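Local coordinates for protein putative fumarylpyruvate hydrolase (Burkholderia cenocepacia, PDB 4MAQ) that is a putative hydrolase of the fumarylacetoacetate hydrolase (FAH) family, a protein richer in strand than in helix, found here as a two-chain assembly, at residues Ala29-Arg34 / Gly202-Thr207; Leu91-Gly96 / Ser109-Tyr114; Pro20-Asp25 / Thr149-Ala154; Asp98-Asp103 / Ser196-Ala201. One frame throughout, in Å; residues are numbered along the deposited sequence.

How the contacts relate
Contacts 1 and 2 are buried; contacts 3 and 4 are partly buried. Contact 2 is a bulged antiparallel strand pair with apolar faces. Its strand 85-95 is also the neighbour of strand 204-206 from contact 1, where D203 O and I95 N probably hydrogen-bond. Contact 1 adds a salt bridge from R34 to the buried D203. The 21-23/30-32 hairpin links contact 3 to contact 1, and strand 146-153 of contact 3 lies beside strand 111-122 of contact 2 in the large sheet. Contact 4 joins two loops by a short backbone bridge and a charge network, and it touches contact 1 where R34 meets E198 and K200. Contacts 3 and 4 do not touch, their centres about 21 Å apart.

Contact 1: Ala29-Arg34 / Gly202-Thr207; sequences ARFPVR and GDLIFT
R34 has CG anti to its backbone N (chi1 -159°), and bends at chi2 and chi3 bring its guanidinium alongside D203. D203 has CG anti to its own carbonyl carbon, so the carboxylate lies side by side with the arginine chain and points the same way. The salt bridge is side-on and uses two nitrogens. R34 NE donates to D203 OD1 at 2.7 Å, and R34 NH1 donates to D203 OD2 at 2.9 Å. Both oxygens use their syn lone pairs, and the two planes are only 22° apart. The paired bonds fix the rotation of both groups. D203 is further held by the backbone N of K200 and of R35, a combination that would favour its charged form.

The backbone adds one bond, R34 N to G202 O at 2.9 Å, with the donor above the carbonyl plane. G202 CA sits 3.2 Å from P32 O. At this approach, and with phi 106°, a side chain on G202 would run into P32 O and the preceding carbonyl. F31, with CG anti to its N, reaches L204 tip to tip, F31 CE1 to L204 CD2 at 3.7 Å. V33 crosses L204 at about a right angle.

F31 and L204 both rest on A94 of strand 85-95. R34 NH2 makes a salt bridge to D67 of the second subunit. Strand 30-32 pairs with strand 21-23, and I14 of the second subunit packs on F31 and P32.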
loop_
_atom_site.group_PDB
_atom_site.type_symbol
_atom_site.label_atom_id
_atom_site.label_comp_id
_atom_site.label_asym_id
_atom_site.label_seq_id
_atom_site.Cartn_x
_atom_site.Cartn_y
_atom_site.Cartn_z
ATOM N N ALA B 29 -16.278 2.094 19.714
ATOM C CA ALA B 29 -16.117 1.506 18.394
ATOM C C ALA B 29 -14.965 2.205 17.680
ATOM O O ALA B 29 -14.589 3.336 18.025
ATOM C CB ALA B 29 -17.404 1.600 17.587
ATOM N N ARG B 30 -14.409 1.526 16.684
ATOM C CA ARG B 30 -13.245 2.047 15.978
ATOM C C ARG B 30 -13.525 2.156 14.486
ATOM O O ARG B 30 -14.563 1.702 13.999
ATOM C CB ARG B 30 -12.024 1.174 16.247
ATOM C CG ARG B 30 -11.609 1.198 17.705
ATOM C CD ARG B 30 -10.436 0.282 17.984
ATOM N NE ARG B 30 -9.181 0.720 17.370
ATOM C CZ ARG B 30 -8.341 1.598 17.913
ATOM N NH1 ARG B 30 -8.640 2.196 19.080
ATOM N NH2 ARG B 30 -7.197 1.879 17.288
ATOM N N PHE B 31 -12.594 2.767 13.761
ATOM C CA PHE B 31 -12.731 2.940 12.328
ATOM C C PHE B 31 -11.729 2.009 11.623
ATOM O O PHE B 31 -10.528 2.208 11.736
ATOM C CB PHE B 31 -12.461 4.406 11.952
ATOM C CG PHE B 31 -12.653 4.692 10.487
ATOM C CD1 PHE B 31 -11.599 4.535 9.578
ATOM C CD2 PHE B 31 -13.903 5.114 10.016
ATOM C CE1 PHE B 31 -11.783 4.782 8.223
ATOM C CE2 PHE B 31 -14.095 5.360 8.663
ATOM C CZ PHE B 31 -13.036 5.205 7.772
ATOM N N PRO B 32 -12.229 0.983 10.907
ATOM C CA PRO B 32 -11.347 0.014 10.250
ATOM C C PRO B 32 -10.757 0.619 8.970
ATOM O O PRO B 32 -11.503 1.139 8.141
ATOM C CB PRO B 32 -12.304 -1.162 9.944
ATOM C CG PRO B 32 -13.616 -0.495 9.685
ATOM C CD PRO B 32 -13.655 0.729 10.594
ATOM N N VAL B 33 -9.441 0.558 8.828
ATOM C CA VAL B 33 -8.755 1.195 7.708
ATOM C C VAL B 33 -8.642 0.227 6.540
ATOM O O VAL B 33 -8.205 -0.925 6.721
ATOM C CB VAL B 33 -7.353 1.707 8.121
ATOM C CG1 VAL B 33 -6.657 2.390 6.935
ATOM C CG2 VAL B 33 -7.449 2.684 9.283
ATOM N N ARG B 34 -8.986 0.736 5.352
ATOM C CA ARG B 34 -8.976 -0.039 4.116
ATOM C C ARG B 34 -7.679 0.318 3.353
ATOM O O ARG B 34 -6.670 -0.386 3.487
ATOM C CB ARG B 34 -10.298 0.189 3.346
ATOM C CG ARG B 34 -10.658 -0.888 2.336
ATOM C CD ARG B 34 -9.780 -0.947 1.089
ATOM N NE ARG B 34 -9.950 0.254 0.257
ATOM C CZ ARG B 34 -10.034 0.266 -1.071
ATOM N NH1 ARG B 34 -10.209 1.427 -1.713
ATOM N NH2 ARG B 34 -9.988 -0.883 -1.771
ATOM N N GLY B 202 -13.877 2.932 4.811
ATOM C CA GLY B 202 -12.647 2.548 5.469
ATOM C C GLY B 202 -11.416 3.258 4.928
ATOM O O GLY B 202 -10.380 3.243 5.577
ATOM N N ASP B 203 -11.531 3.902 3.768
ATOM C CA ASP B 203 -10.390 4.654 3.229
ATOM C C ASP B 203 -10.092 5.918 4.019
ATOM O O ASP B 203 -10.996 6.576 4.553
ATOM C CB ASP B 203 -10.590 4.989 1.747
ATOM C CG ASP B 203 -10.476 3.766 0.863
ATOM O OD1 ASP B 203 -9.888 2.755 1.337
ATOM O OD2 ASP B 203 -10.924 3.815 -0.297
ATOM N N LEU B 204 -8.793 6.223 4.115
ATOM C CA LEU B 204 -8.341 7.492 4.678
ATOM C C LEU B 204 -7.652 8.274 3.571
ATOM O O LEU B 204 -6.918 7.702 2.773
ATOM C CB LEU B 204 -7.347 7.292 5.844
ATOM C CG LEU B 204 -7.883 6.555 7.073
ATOM C CD1 LEU B 204 -6.743 6.417 8.090
ATOM C CD2 LEU B 204 -9.078 7.263 7.685
ATOM N N ILE B 205 -7.867 9.599 3.554
ATOM C CA ILE B 205 -7.182 10.468 2.616
ATOM C C ILE B 205 -6.478 11.578 3.375
ATOM O O ILE B 205 -7.106 12.343 4.134
ATOM C CB ILE B 205 -8.149 11.087 1.590
ATOM C CG1 ILE B 205 -8.970 10.002 0.856
ATOM C CG2 ILE B 205 -7.374 11.959 0.606
ATOM C CD1 ILE B 205 -10.086 10.595 -0.017
ATOM N N PHE B 206 -5.158 11.639 3.203
ATOM C CA PHE B 206 -4.348 12.730 3.738
ATOM C C PHE B 206 -4.360 13.814 2.657
ATOM O O PHE B 206 -3.980 13.563 1.516
ATOM C CB PHE B 206 -2.914 12.258 3.940
ATOM C CG PHE B 206 -2.665 11.481 5.201
ATOM C CD1 PHE B 206 -3.293 10.262 5.431
ATOM C CD2 PHE B 206 -1.745 11.945 6.120
ATOM C CE1 PHE B 206 -3.018 9.522 6.577
ATOM C CE2 PHE B 206 -1.470 11.214 7.279
ATOM C CZ PHE B 206 -2.103 9.993 7.498
ATOM N N THR B 207 -4.826 15.001 3.023
ATOM C CA THR B 207 -5.242 16.029 2.051
ATOM C C THR B 207 -4.205 17.117 1.760
ATOM O O THR B 207 -4.514 18.113 1.090
ATOM C CB THR B 207 -6.585 16.703 2.463
ATOM O OG1 THR B 207 -6.473 17.299 3.766
ATOM C CG2 THR B 207 -7.703 15.686 2.484
#

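Contact 2: Leu91-Gly96 / Ser109-Tyr114; sequences LVVAIG and SHVWGY
A94 is at the centre of the contact, which pairs strands 85-95 and 111-122 of the large mixed sheet. Its N donates to G113 O at 2.8 Å, nearly straight. Its O accepts twice. The bond from W112 N is shorter, 2.8 Å, but bent (134°). That from G113 N is longer, 3.2 Å, but straighter (162°) and on a lone pair. Two consecutive residues thus face one, which makes a classic beta bulge and shifts the register by one. Beyond it, G96 N donates to H110 O at 2.8 Å.

The side chains form the next layer. V93 and Y114 are a non-hydrogen-bonded pair and lie side by side, V93 CG2 against Y114 CE2 at 3.8 Å. V93 CG1, the other branch, meets V111 CG2 at 3.7 Å, the valines crossing at about a right angle. L91 CD2 comes obliquely to Y114 CD2, at 4.1 Å. A94 CB lies at the edge of the W112 ring. W112 has CG anti to its N, which puts CE3 close to G113, where a side chain would clash.

Further out, L151 touches both A94 and W112, and I190 of helix 186-196 packs on V111.

The polar work across the strands is done by the backbone, with the buried A94 O gripped by two donors. The side-chain contacts are apolar, Y114 using ring carbons. Y114 OH and H110 ND1 find their partners outside the pair, at H159 ND1 and K97 O.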
loop_
_atom_site.group_PDB
_atom_site.type_symbol
_atom_site.label_atom_id
_atom_site.label_comp_id
_atom_site.label_asym_id
_atom_site.label_seq_id
_atom_site.Cartn_x
_atom_site.Cartn_y
_atom_site.Cartn_z
ATOM N N LEU B 91 -4.864 17.413 7.345
ATOM C CA LEU B 91 -6.235 16.984 7.608
ATOM C C LEU B 91 -6.463 15.605 6.982
ATOM O O LEU B 91 -6.181 15.404 5.808
ATOM C CB LEU B 91 -7.265 17.989 7.066
ATOM C CG LEU B 91 -8.722 17.588 7.281
ATOM C CD1 LEU B 91 -9.113 17.752 8.737
ATOM C CD2 LEU B 91 -9.624 18.431 6.394
ATOM N N VAL B 92 -6.953 14.662 7.782
ATOM C CA VAL B 92 -7.238 13.307 7.305
ATOM C C VAL B 92 -8.757 13.123 7.179
ATOM O O VAL B 92 -9.527 13.451 8.096
ATOM C CB VAL B 92 -6.664 12.259 8.266
ATOM C CG1 VAL B 92 -7.085 10.843 7.853
ATOM C CG2 VAL B 92 -5.137 12.347 8.284
ATOM N N VAL B 93 -9.201 12.694 5.994
ATOM C CA VAL B 93 -10.614 12.443 5.713
ATOM C C VAL B 93 -10.891 10.955 5.720
ATOM O O VAL B 93 -10.169 10.184 5.081
ATOM C CB VAL B 93 -10.974 13.032 4.326
ATOM C CG1 VAL B 93 -12.457 12.872 4.099
ATOM C CG2 VAL B 93 -10.584 14.511 4.247
ATOM N N ALA B 94 -11.897 10.544 6.488
ATOM C CA ALA B 94 -12.262 9.123 6.607
ATOM C C ALA B 94 -13.525 8.852 5.808
ATOM O O ALA B 94 -14.530 9.530 6.008
ATOM C CB ALA B 94 -12.473 8.766 8.080
ATOM N N ILE B 95 -13.475 7.855 4.918
ATOM C CA ILE B 95 -14.583 7.577 3.996
ATOM C C ILE B 95 -15.550 6.551 4.593
ATOM O O ILE B 95 -15.129 5.531 5.145
ATOM C CB ILE B 95 -14.003 7.058 2.664
ATOM C CG1 ILE B 95 -13.069 8.122 2.057
ATOM C CG2 ILE B 95 -15.088 6.598 1.673
ATOM C CD1 ILE B 95 -13.748 9.461 1.733
ATOM N N GLY B 96 -16.847 6.797 4.433
ATOM C CA GLY B 96 -17.862 5.872 4.944
ATOM C C GLY B 96 -18.760 5.231 3.890
ATOM O O GLY B 96 -19.603 4.403 4.228
ATOM N N SER B 109 -20.839 13.473 0.799
ATOM C CA SER B 109 -21.749 12.439 1.300
ATOM C C SER B 109 -21.076 11.095 1.515
ATOM O O SER B 109 -21.646 10.224 2.168
ATOM C CB SER B 109 -22.963 12.251 0.404
ATOM O OG SER B 109 -22.646 11.474 -0.735
ATOM N N HIS B 110 -19.881 10.930 0.943
ATOM C CA HIS B 110 -19.083 9.723 1.152
ATOM C C HIS B 110 -18.201 9.806 2.377
ATOM O O HIS B 110 -17.514 8.820 2.690
ATOM C CB HIS B 110 -18.207 9.442 -0.082
ATOM C CG HIS B 110 -18.997 9.045 -1.304
ATOM N ND1 HIS B 110 -19.102 7.734 -1.729
ATOM C CD2 HIS B 110 -19.739 9.781 -2.169
ATOM C CE1 HIS B 110 -19.858 7.686 -2.814
ATOM N NE2 HIS B 110 -20.251 8.915 -3.106
ATOM N N VAL B 111 -18.174 10.957 3.050
ATOM C CA VAL B 111 -17.244 11.144 4.177
ATOM C C VAL B 111 -17.890 10.739 5.501
ATOM O O VAL B 111 -18.955 11.253 5.850
ATOM C CB VAL B 111 -16.771 12.609 4.262
ATOM C CG1 VAL B 111 -15.952 12.869 5.517
ATOM C CG2 VAL B 111 -15.977 12.958 3.008
ATOM N N TRP B 112 -17.266 9.800 6.219
ATOM C CA TRP B 112 -17.700 9.442 7.573
ATOM C C TRP B 112 -17.241 10.498 8.598
ATOM O O TRP B 112 -17.991 10.845 9.506
ATOM C CB TRP B 112 -17.165 8.035 7.968
ATOM C CG TRP B 112 -17.658 7.690 9.316
ATOM C CD1 TRP B 112 -18.875 7.160 9.635
ATOM C CD2 TRP B 112 -17.016 8.002 10.558
ATOM N NE1 TRP B 112 -19.009 7.072 10.985
ATOM C CE2 TRP B 112 -17.900 7.601 11.590
ATOM C CE3 TRP B 112 -15.776 8.566 10.904
ATOM C CZ2 TRP B 112 -17.586 7.734 12.948
ATOM C CZ3 TRP B 112 -15.472 8.709 12.270
ATOM C CH2 TRP B 112 -16.373 8.281 13.261
ATOM N N GLY B 113 -16.005 10.963 8.496
ATOM C CA GLY B 113 -15.462 11.844 9.515
ATOM C C GLY B 113 -14.070 12.309 9.218
ATOM O O GLY B 113 -13.572 12.161 8.092
ATOM N N TYR B 114 -13.444 12.900 10.230
ATOM C CA TYR B 114 -12.174 13.587 10.064
ATOM C C TYR B 114 -11.235 13.317 11.220
ATOM O O TYR B 114 -11.673 13.138 12.360
ATOM C CB TYR B 114 -12.403 15.105 10.002
ATOM C CG TYR B 114 -13.174 15.498 8.778
ATOM C CD1 TYR B 114 -14.566 15.550 8.814
ATOM C CD2 TYR B 114 -12.525 15.805 7.577
ATOM C CE1 TYR B 114 -15.307 15.875 7.696
ATOM C CE2 TYR B 114 -13.253 16.129 6.435
ATOM C CZ TYR B 114 -14.643 16.165 6.494
ATOM O OH TYR B 114 -15.315 16.513 5.333
#

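Contact 3: Pro20-Asp25 / Thr149-Ala154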
loop_
_atom_site.group_PDB
_atom_site.type_symbol
_atom_site.label_atom_id
_atom_site.label_comp_id
_atom_site.label_asym_id
_atom_site.label_seq_id
_atom_site.Cartn_x
_atom_site.Cartn_y
_atom_site.Cartn_z
ATOM N N PRO B 20 -6.016 -3.268 11.074
ATOM C CA PRO B 20 -5.713 -1.880 11.466
ATOM C C PRO B 20 -7.003 -1.066 11.628
ATOM O O PRO B 20 -7.948 -1.184 10.807
ATOM C CB PRO B 20 -4.865 -1.336 10.302
ATOM C CG PRO B 20 -4.788 -2.405 9.287
ATOM C CD PRO B 20 -5.375 -3.676 9.814
ATOM N N SER B 21 -7.036 -0.240 12.673
ATOM C CA SER B 21 -8.187 0.633 12.911
ATOM C C SER B 21 -7.751 1.857 13.698
ATOM O O SER B 21 -6.640 1.891 14.256
ATOM C CB SER B 21 -9.306 -0.108 13.642
ATOM O OG SER B 21 -8.867 -0.495 14.932
ATOM N N VAL B 22 -8.607 2.865 13.711
ATOM C CA VAL B 22 -8.330 4.163 14.370
ATOM C C VAL B 22 -9.367 4.366 15.446
ATOM O O VAL B 22 -10.531 4.013 15.258
ATOM C CB VAL B 22 -8.400 5.344 13.357
ATOM C CG1 VAL B 22 -7.967 6.681 13.991
ATOM C CG2 VAL B 22 -7.547 5.057 12.150
ATOM N N GLU B 23 -8.930 4.903 16.578
ATOM C CA GLU B 23 -9.818 5.302 17.657
ATOM C C GLU B 23 -10.835 6.304 17.132
ATOM O O GLU B 23 -10.534 7.120 16.252
ATOM C CB GLU B 23 -8.998 5.970 18.773
ATOM C CG GLU B 23 -9.810 6.325 20.020
ATOM C CD GLU B 23 -9.042 7.146 21.049
ATOM O OE1 GLU B 23 -7.837 7.417 20.862
ATOM O OE2 GLU B 23 -9.646 7.516 22.073
ATOM N N VAL B 24 -12.034 6.251 17.690
ATOM C CA VAL B 24 -13.066 7.232 17.407
ATOM C C VAL B 24 -13.340 7.994 18.702
ATOM O O VAL B 24 -13.505 7.388 19.773
ATOM C CB VAL B 24 -14.335 6.546 16.869
ATOM C CG1 VAL B 24 -15.496 7.522 16.767
ATOM C CG2 VAL B 24 -14.023 5.907 15.516
ATOM N N ASP B 25 -13.343 9.320 18.604
ATOM C CA ASP B 25 -13.649 10.182 19.741
ATOM C C ASP B 25 -15.042 9.884 20.321
ATOM O O ASP B 25 -16.010 9.747 19.570
ATOM C CB ASP B 25 -13.572 11.637 19.265
ATOM C CG ASP B 25 -13.786 12.644 20.385
ATOM O OD1 ASP B 25 -13.097 12.559 21.420
ATOM O OD2 ASP B 25 -14.633 13.536 20.203
ATOM N N THR B 149 -4.786 11.123 14.770
ATOM C CA THR B 149 -5.580 11.268 15.986
ATOM C C THR B 149 -6.804 10.372 15.963
ATOM O O THR B 149 -7.204 9.846 14.911
ATOM C CB THR B 149 -6.061 12.710 16.170
ATOM O OG1 THR B 149 -6.934 13.078 15.085
ATOM C CG2 THR B 149 -4.868 13.670 16.274
ATOM N N ALA B 150 -7.465 10.251 17.113
ATOM C CA ALA B 150 -8.814 9.752 17.099
ATOM C C ALA B 150 -9.660 10.554 16.088
ATOM O O ALA B 150 -9.460 11.781 15.887
ATOM C CB ALA B 150 -9.395 9.830 18.508
ATOM N N LEU B 151 -10.562 9.844 15.426
ATOM C CA LEU B 151 -11.453 10.454 14.455
ATOM C C LEU B 151 -12.730 10.963 15.095
ATOM O O LEU B 151 -13.228 10.385 16.071
ATOM C CB LEU B 151 -11.818 9.444 13.370
ATOM C CG LEU B 151 -10.648 8.741 12.669
ATOM C CD1 LEU B 151 -11.213 7.819 11.605
ATOM C CD2 LEU B 151 -9.623 9.689 12.050
ATOM N N ARG B 152 -13.268 12.033 14.509
ATOM C CA ARG B 152 -14.603 12.523 14.863
ATOM C C ARG B 152 -15.552 12.356 13.690
ATOM O O ARG B 152 -15.187 12.622 12.537
ATOM C CB ARG B 152 -14.554 13.985 15.284
ATOM C CG ARG B 152 -13.731 14.230 16.538
ATOM C CD ARG B 152 -13.812 15.687 16.929
ATOM N NE ARG B 152 -15.073 15.893 17.598
ATOM C CZ ARG B 152 -15.609 17.077 17.851
ATOM N NH1 ARG B 152 -16.786 17.150 18.491
ATOM N NH2 ARG B 152 -14.972 18.186 17.472
ATOM N N ALA B 153 -16.785 11.944 13.970
ATOM C CA ALA B 153 -17.807 11.822 12.925
ATOM C C ALA B 153 -18.108 13.185 12.328
ATOM O O ALA B 153 -18.138 14.199 13.039
ATOM C CB ALA B 153 -19.079 11.221 13.501
ATOM N N ALA B 154 -18.354 13.221 11.024
ATOM C CA ALA B 154 -18.712 14.477 10.345
ATOM C C ALA B 154 -20.012 15.099 10.886
ATOM O O ALA B 154 -20.209 16.310 10.779
ATOM C CB ALA B 154 -18.802 14.267 8.840
HETATM O O HOH W 1 -16.748 13.815 18.564
#
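The backbones meet in a single bridge, V24 with L151, the touching parts running 56° apart. L151 N donates to E23 O and D25 N donates to L151 O, each at 2.8 Å and each in the carbonyl plane. Two CH...O contacts accompany them, from A150 CA to E23 O and from V24 CA to L151 O.

V22, with CG1 anti to its N, crosses L151 at about a right angle. V22 CG1 lies 3.6 Å from L151 CG and also touches T149 O. The extended E23 runs past A150, with E23 CD 3.7 Å from A150 CB. D25 and R152 lie side by side, pointing the same way, but their carboxylate and guanidinium planes are 90° apart. Their direct salt bridge, D25 OD2 to R152 NE, is 3.5 Å. A water ties the two together, donating to D25 OD2 at 2.7 Å and accepting from R152 NE at 2.8 Å.

L151 touches F31, while V24 and A153 pack on W112. V13 of the second subunit also packs on V24.

The arrangement is a lone beta bridge that joins segment 20-25, which carries the N-terminal hairpin strand 21-23, to strand 146-153 of the large mixed sheet.

Contact 4: Asp98-Asp103 / Ser196-Ala201; sequences DGRSID and SVELKA
This is a polar contact between two loops, one between strand 85-95 and helix 104-107, the other between helix 186-196 and strand 204-206. The backbones pair at G99 and L199. G99 N donates to L199 O and L199 N to G99 O, both at 2.9 Å, the second more bent at 138°. D98 has CG anti to its carbonyl carbon, which turns OD1 onto the second loop. There A201 N donates to D98 OD1 at 2.9 Å, nearly along the C-O axis.

K200 NZ lies between two acids. It donates to E198 OE1 at 3.0 Å from above the carboxylate plane. Its salt bridge to D98 OD2 is long, 3.8 Å, and a water accepting from NZ and donating to OD2 spans it. E198 CG lies over one face of the R100 guanidinium, offset toward its rim, the carboxylate and guanidinium planes 30° apart. R100 NH2 is 3.6 Å from E198 OE1, out of the guanidinium plane, so charge alone acts. The positive groups probably offset the closeness of the D98 and E198 carboxylates.

The apolar part is I102 CD1 crossing L199 CD2 at 3.8 Å, both residues resting on I190 of helix 186-196. E198 N is hydrogen-bonded to D143 OD2 of the second subunit.

Together these make a single antiparallel beta bridge flanked by a four-residue salt-bridge network, D98, R100, E198 and K200.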
loop_
_atom_site.group_PDB
_atom_site.type_symbol
_atom_site.label_atom_id
_atom_site.label_comp_id
_atom_site.label_asym_id
_atom_site.label_seq_id
_atom_site.Cartn_x
_atom_site.Cartn_y
_atom_site.Cartn_z
ATOM N N ASP B 98 -18.743 3.576 -0.265
ATOM C CA ASP B 98 -18.005 3.225 -1.469
ATOM C C ASP B 98 -18.396 4.117 -2.656
ATOM O O ASP B 98 -19.521 4.616 -2.736
ATOM C CB ASP B 98 -18.358 1.805 -1.924
ATOM C CG ASP B 98 -17.997 0.704 -0.903
ATOM O OD1 ASP B 98 -17.318 0.938 0.133
ATOM O OD2 ASP B 98 -18.432 -0.443 -1.170
ATOM N N GLY B 99 -17.502 4.264 -3.615
ATOM C CA GLY B 99 -17.905 4.851 -4.883
ATOM C C GLY B 99 -16.815 4.934 -5.901
ATOM O O GLY B 99 -15.656 5.067 -5.552
ATOM N N ARG B 100 -17.188 4.864 -7.168
ATOM C CA ARG B 100 -16.253 5.198 -8.237
ATOM C C ARG B 100 -16.801 6.367 -9.050
ATOM O O ARG B 100 -18.027 6.574 -9.113
ATOM C CB ARG B 100 -15.886 3.995 -9.120
ATOM C CG ARG B 100 -16.989 3.474 -9.993
ATOM C CD ARG B 100 -16.448 2.418 -10.957
ATOM N NE ARG B 100 -15.792 1.285 -10.284
ATOM C CZ ARG B 100 -16.424 0.288 -9.665
ATOM N NH1 ARG B 100 -17.764 0.274 -9.570
ATOM N NH2 ARG B 100 -15.709 -0.695 -9.131
ATOM N N SER B 101 -15.889 7.139 -9.654
ATOM C CA SER B 101 -16.280 8.290 -10.479
ATOM C C SER B 101 -17.299 9.179 -9.745
ATOM O O SER B 101 -18.370 9.515 -10.271
ATOM C CB SER B 101 -16.801 7.803 -11.837
ATOM O OG SER B 101 -15.740 7.195 -12.561
ATOM N N ILE B 102 -16.935 9.566 -8.521
ATOM C CA ILE B 102 -17.792 10.357 -7.660
ATOM C C ILE B 102 -17.733 11.816 -8.116
ATOM O O ILE B 102 -16.650 12.380 -8.280
ATOM C CB ILE B 102 -17.331 10.247 -6.180
ATOM C CG1 ILE B 102 -17.364 8.790 -5.713
ATOM C CG2 ILE B 102 -18.198 11.135 -5.273
ATOM C CD1 ILE B 102 -16.653 8.563 -4.396
ATOM N N ASP B 103 -18.891 12.430 -8.324
ATOM C CA ASP B 103 -18.909 13.851 -8.669
ATOM C C ASP B 103 -18.560 14.661 -7.415
ATOM O O ASP B 103 -19.022 14.320 -6.313
ATOM C CB ASP B 103 -20.301 14.265 -9.172
ATOM C CG ASP B 103 -20.332 15.681 -9.732
ATOM O OD1 ASP B 103 -20.499 16.645 -8.956
ATOM O OD2 ASP B 103 -20.187 15.834 -10.958
ATOM N N SER B 196 -9.437 6.724 -10.134
ATOM C CA SER B 196 -8.282 5.841 -10.253
ATOM C C SER B 196 -8.561 4.433 -9.729
ATOM O O SER B 196 -8.123 3.441 -10.331
ATOM C CB SER B 196 -7.124 6.456 -9.491
ATOM O OG SER B 196 -6.044 5.537 -9.451
ATOM N N VAL B 197 -9.298 4.355 -8.610
ATOM C CA VAL B 197 -9.677 3.091 -7.987
ATOM C C VAL B 197 -11.105 3.269 -7.490
ATOM O O VAL B 197 -11.590 4.382 -7.417
ATOM C CB VAL B 197 -8.777 2.726 -6.768
ATOM C CG1 VAL B 197 -7.320 2.470 -7.174
ATOM C CG2 VAL B 197 -8.852 3.797 -5.682
ATOM N N GLU B 198 -11.750 2.187 -7.081
ATOM C CA GLU B 198 -13.001 2.334 -6.364
ATOM C C GLU B 198 -12.679 2.763 -4.934
ATOM O O GLU B 198 -11.958 2.077 -4.219
ATOM C CB GLU B 198 -13.811 1.036 -6.352
ATOM C CG GLU B 198 -15.180 1.262 -5.744
ATOM C CD GLU B 198 -15.944 -0.016 -5.493
ATOM O OE1 GLU B 198 -15.352 -1.113 -5.600
ATOM O OE2 GLU B 198 -17.143 0.092 -5.199
ATOM N N LEU B 199 -13.213 3.905 -4.519
ATOM C CA LEU B 199 -13.102 4.331 -3.140
ATOM C C LEU B 199 -13.984 3.438 -2.289
ATOM O O LEU B 199 -15.061 3.011 -2.730
ATOM C CB LEU B 199 -13.553 5.778 -3.041
ATOM C CG LEU B 199 -13.141 6.600 -1.856
ATOM C CD1 LEU B 199 -11.621 6.807 -1.854
ATOM C CD2 LEU B 199 -13.913 7.910 -1.837
ATOM N N LYS B 200 -13.531 3.137 -1.074
ATOM C CA LYS B 200 -14.276 2.227 -0.198
ATOM C C LYS B 200 -14.456 2.810 1.187
ATOM O O LYS B 200 -13.595 3.545 1.665
ATOM C CB LYS B 200 -13.547 0.881 -0.064
ATOM C CG LYS B 200 -13.412 0.089 -1.357
ATOM C CD LYS B 200 -14.728 -0.491 -1.821
ATOM C CE LYS B 200 -14.477 -1.804 -2.549
ATOM N NZ LYS B 200 -15.764 -2.439 -2.935
ATOM N N ALA B 201 -15.567 2.446 1.831
ATOM C CA ALA B 201 -15.720 2.689 3.257
ATOM C C ALA B 201 -14.481 2.126 3.955
ATOM O O ALA B 201 -14.067 1.004 3.692
ATOM C CB ALA B 201 -16.971 1.993 3.770
HETATM O O HOH W 2 -17.185 -3.033 -0.616
#